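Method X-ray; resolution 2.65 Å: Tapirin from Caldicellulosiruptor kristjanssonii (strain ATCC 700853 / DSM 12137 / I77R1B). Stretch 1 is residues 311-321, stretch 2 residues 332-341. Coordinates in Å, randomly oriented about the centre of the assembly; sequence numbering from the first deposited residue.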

# COMPACT_ATOMS: atom_id res chain seq x y z
N ALA A 311 13.36 2.54 6.18
CA ALA A 311 13.43 2.92 4.78
C ALA A 311 14.89 3.00 4.37
O ALA A 311 15.75 3.41 5.16
CB ALA A 311 12.73 4.26 4.51
N ASN A 312 15.19 2.61 3.14
CA ASN A 312 16.55 2.78 2.65
C ASN A 312 16.77 4.18 2.09
O ASN A 312 17.84 4.77 2.27
CB ASN A 312 16.87 1.74 1.60
CG ASN A 312 18.33 1.39 1.59
OD1 ASN A 312 18.87 0.89 2.59
ND2 ASN A 312 19.00 1.66 0.47
N GLU A 313 15.77 4.71 1.38
CA GLU A 313 15.74 6.10 0.95
C GLU A 313 14.43 6.67 1.43
O GLU A 313 13.41 5.98 1.40
CB GLU A 313 15.85 6.24 -0.57
CG GLU A 313 16.73 5.19 -1.21
CD GLU A 313 16.97 5.42 -2.71
OE1 GLU A 313 16.51 6.45 -3.26
OE2 GLU A 313 17.64 4.55 -3.33
N ILE A 314 14.46 7.92 1.89
CA ILE A 314 13.25 8.63 2.33
C ILE A 314 13.35 10.06 1.85
O ILE A 314 14.34 10.74 2.10
CB ILE A 314 13.05 8.56 3.87
CG1 ILE A 314 12.01 9.58 4.35
CG2 ILE A 314 14.34 8.77 4.61
CD1 ILE A 314 10.60 9.29 3.91
N TYR A 315 12.33 10.52 1.12
CA TYR A 315 12.27 11.89 0.65
C TYR A 315 10.94 12.48 1.07
O TYR A 315 9.90 11.84 0.90
CB TYR A 315 12.41 11.98 -0.87
CG TYR A 315 13.58 11.19 -1.40
CD1 TYR A 315 14.86 11.71 -1.37
CD2 TYR A 315 13.40 9.92 -1.94
CE1 TYR A 315 15.95 10.98 -1.87
CE2 TYR A 315 14.47 9.20 -2.45
CZ TYR A 315 15.74 9.73 -2.40
OH TYR A 315 16.82 9.03 -2.88
N SER A 316 10.96 13.69 1.63
CA SER A 316 9.71 14.24 2.14
C SER A 316 9.70 15.75 2.05
O SER A 316 10.60 16.42 2.57
CB SER A 316 9.47 13.81 3.58
OG SER A 316 8.20 14.26 3.99
N ASP A 317 8.67 16.28 1.40
CA ASP A 317 8.42 17.71 1.34
C ASP A 317 7.81 18.26 2.63
O ASP A 317 7.45 19.44 2.68
CB ASP A 317 7.51 18.02 0.14
CG ASP A 317 8.22 17.82 -1.20
OD1 ASP A 317 9.46 17.67 -1.20
OD2 ASP A 317 7.55 17.82 -2.26
N GLY A 318 7.70 17.41 3.66
CA GLY A 318 7.09 17.75 4.94
C GLY A 318 7.86 17.18 6.12
O GLY A 318 9.05 16.90 6.01
N GLU A 319 7.18 16.99 7.25
CA GLU A 319 7.83 16.69 8.51
C GLU A 319 7.70 15.19 8.81
O GLU A 319 6.58 14.67 8.92
CB GLU A 319 7.22 17.54 9.63
CG GLU A 319 7.53 17.16 11.09
CD GLU A 319 6.66 17.95 12.08
OE1 GLU A 319 5.51 18.28 11.73
OE2 GLU A 319 7.10 18.26 13.22
N VAL A 320 8.84 14.52 8.92
CA VAL A 320 8.86 13.14 9.39
C VAL A 320 8.82 13.19 10.91
O VAL A 320 9.76 13.68 11.54
CB VAL A 320 10.09 12.38 8.89
CG1 VAL A 320 10.05 10.94 9.39
CG2 VAL A 320 10.21 12.43 7.36
N GLN A 321 7.74 12.72 11.50
CA GLN A 321 7.64 12.58 12.94
C GLN A 321 7.87 11.13 13.31
O GLN A 321 7.31 10.22 12.70
CB GLN A 321 6.28 13.01 13.47
CG GLN A 321 5.80 14.37 13.06
CD GLN A 321 4.32 14.56 13.39
OE1 GLN A 321 3.93 14.66 14.57
NE2 GLN A 321 3.48 14.57 12.35
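Stretch 2 332-341: SIGIVKKLTV

Stretch 2 lies beside stretch 1 as the next parallel strand, rung above rung. Both chains are extended, and both turn a corner at about the same level. Each therefore contributes two short strands. The axes of 314-316 and 333-336 approach to 4.6 Å and run 6° apart. Beyond the corner, the axes of 319-321 and 338-341 approach to 4.5 Å and cross at -19°. Together the two stretches bury 790 Å².

Before the corner the pairing is Glu313 with Ile333, Ile314 with Gly334, Tyr315 with Ile335 and Ser316 with Val336. The hydrogen bonds alternate in direction, as parallel strands require. Ile333 N donates to Asn312 O at 3.0 Å, and Ile314 N to Ile333 O at 3.1 Å. Ile335 N then reaches Ile314 O at 2.9 Å, and Ser316 N reaches Ile335 O at 2.9 Å.

Ile333 has the largest covered area in stretch 2, 67 Å². Its side chain shares a face with Glu313, Tyr315 and Ile335. Ile333 CG2 lies 3.8 Å from Glu313 CB and 3.6 Å from Tyr315 OH. Tyr315 OH also donates to Glu313 OE1 at 2.6 Å, so the tyrosine is tied to its own stretch while it touches stretch 2. At the edge of its ring, Tyr315 CE1 is 3.8 Å from Ile335 CD1.

Gly334 leaves room on the other face. A CB there would come within 3.3 Å of Ile314 CG2, which is tight.

At the corner the register shifts by one, a beta bulge. Stretch 1 spends two residues, Asp317 and Gly318, where stretch 2 spends Lys337. The bonding is loose here: Lys337 N makes weak hydrogen bonds to Ser316 O at 3.0 Å and to Gly318 O at 3.3 Å. Lys338 N also bonds weakly to Gly318 O, at 3.4 Å.

Regular pairing resumes with Glu319 against Lys338, Val320 against Leu339 and Gln321 against Thr340. Val320 has the largest covered area in stretch 1, 66 Å². Both its backbone N and its backbone O bond to stretch 2: Val320 N donates to Lys338 O at 2.8 Å, and Val320 O accepts from Thr340 N at 2.9 Å. Its side chain bridges the corner. Val320 CG2 is 3.8 Å from Val336 CG1, and Val320 CG1 is 4.0 Å from Leu339 CD1.

Thr340, with 57 Å² covered, shares a face with Glu319 and Gln321. Glu319 OE2 comes to 2.9 Å from Thr340 CG2 and accepts a weak hydrogen bond from Thr340 OG1 at 3.5 Å.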

# COMPACT_ATOMS: atom_id res chain seq x y z
N SER A 332 20.21 4.35 3.86
CA SER A 332 21.15 4.89 2.89
C SER A 332 21.06 6.41 2.71
O SER A 332 22.10 7.08 2.71
CB SER A 332 20.96 4.18 1.55
OG SER A 332 21.90 4.64 0.60
N ILE A 333 19.87 6.99 2.54
CA ILE A 333 19.78 8.44 2.31
C ILE A 333 18.43 8.98 2.76
O ILE A 333 17.40 8.29 2.69
CB ILE A 333 20.06 8.78 0.82
CG1 ILE A 333 20.29 10.27 0.65
CG2 ILE A 333 18.93 8.32 -0.05
CD1 ILE A 333 20.85 10.63 -0.72
N GLY A 334 18.43 10.22 3.22
CA GLY A 334 17.22 10.93 3.56
C GLY A 334 17.32 12.39 3.17
O GLY A 334 18.36 13.03 3.38
N ILE A 335 16.25 12.92 2.57
CA ILE A 335 16.11 14.34 2.27
C ILE A 335 14.71 14.77 2.64
O ILE A 335 13.76 14.49 1.90
CB ILE A 335 16.39 14.66 0.80
CG1 ILE A 335 17.66 13.99 0.31
CG2 ILE A 335 16.42 16.16 0.61
CD1 ILE A 335 17.92 14.17 -1.18
N VAL A 336 14.55 15.44 3.78
CA VAL A 336 13.24 15.79 4.30
C VAL A 336 13.24 17.26 4.71
O VAL A 336 14.29 17.87 4.89
CB VAL A 336 12.83 14.91 5.50
CG1 VAL A 336 13.16 13.47 5.22
CG2 VAL A 336 13.50 15.38 6.78
N LYS A 337 12.04 17.82 4.83
CA LYS A 337 11.89 19.19 5.32
C LYS A 337 12.22 19.26 6.80
O LYS A 337 12.95 20.16 7.24
CB LYS A 337 10.45 19.67 5.06
CG LYS A 337 10.17 21.17 5.33
CD LYS A 337 10.90 22.06 4.32
CE LYS A 337 10.27 23.44 4.20
NZ LYS A 337 11.29 24.47 3.83
N LYS A 338 11.71 18.32 7.58
CA LYS A 338 11.90 18.33 9.02
C LYS A 338 11.89 16.89 9.51
O LYS A 338 11.17 16.03 8.98
CB LYS A 338 10.81 19.16 9.72
CG LYS A 338 11.19 19.62 11.12
CD LYS A 338 10.10 20.41 11.83
CE LYS A 338 10.60 20.86 13.22
NZ LYS A 338 9.62 21.59 14.07
N LEU A 339 12.72 16.61 10.51
CA LEU A 339 12.65 15.38 11.27
C LEU A 339 12.43 15.78 12.70
O LEU A 339 13.19 16.59 13.24
CB LEU A 339 13.93 14.55 11.13
CG LEU A 339 14.02 13.39 12.13
CD1 LEU A 339 12.95 12.32 11.83
CD2 LEU A 339 15.41 12.78 12.16
N THR A 340 11.37 15.28 13.32
CA THR A 340 11.14 15.55 14.73
C THR A 340 10.96 14.22 15.44
O THR A 340 10.16 13.38 15.02
CB THR A 340 9.94 16.50 14.98
OG1 THR A 340 8.72 15.78 15.06
CG2 THR A 340 9.84 17.51 13.88
N VAL A 341 11.73 14.01 16.50
CA VAL A 341 11.61 12.84 17.35
C VAL A 341 11.14 13.33 18.72
O VAL A 341 11.76 14.22 19.31
CB VAL A 341 12.94 12.07 17.43
CG1 VAL A 341 12.76 10.73 18.12
CG2 VAL A 341 13.50 11.88 16.04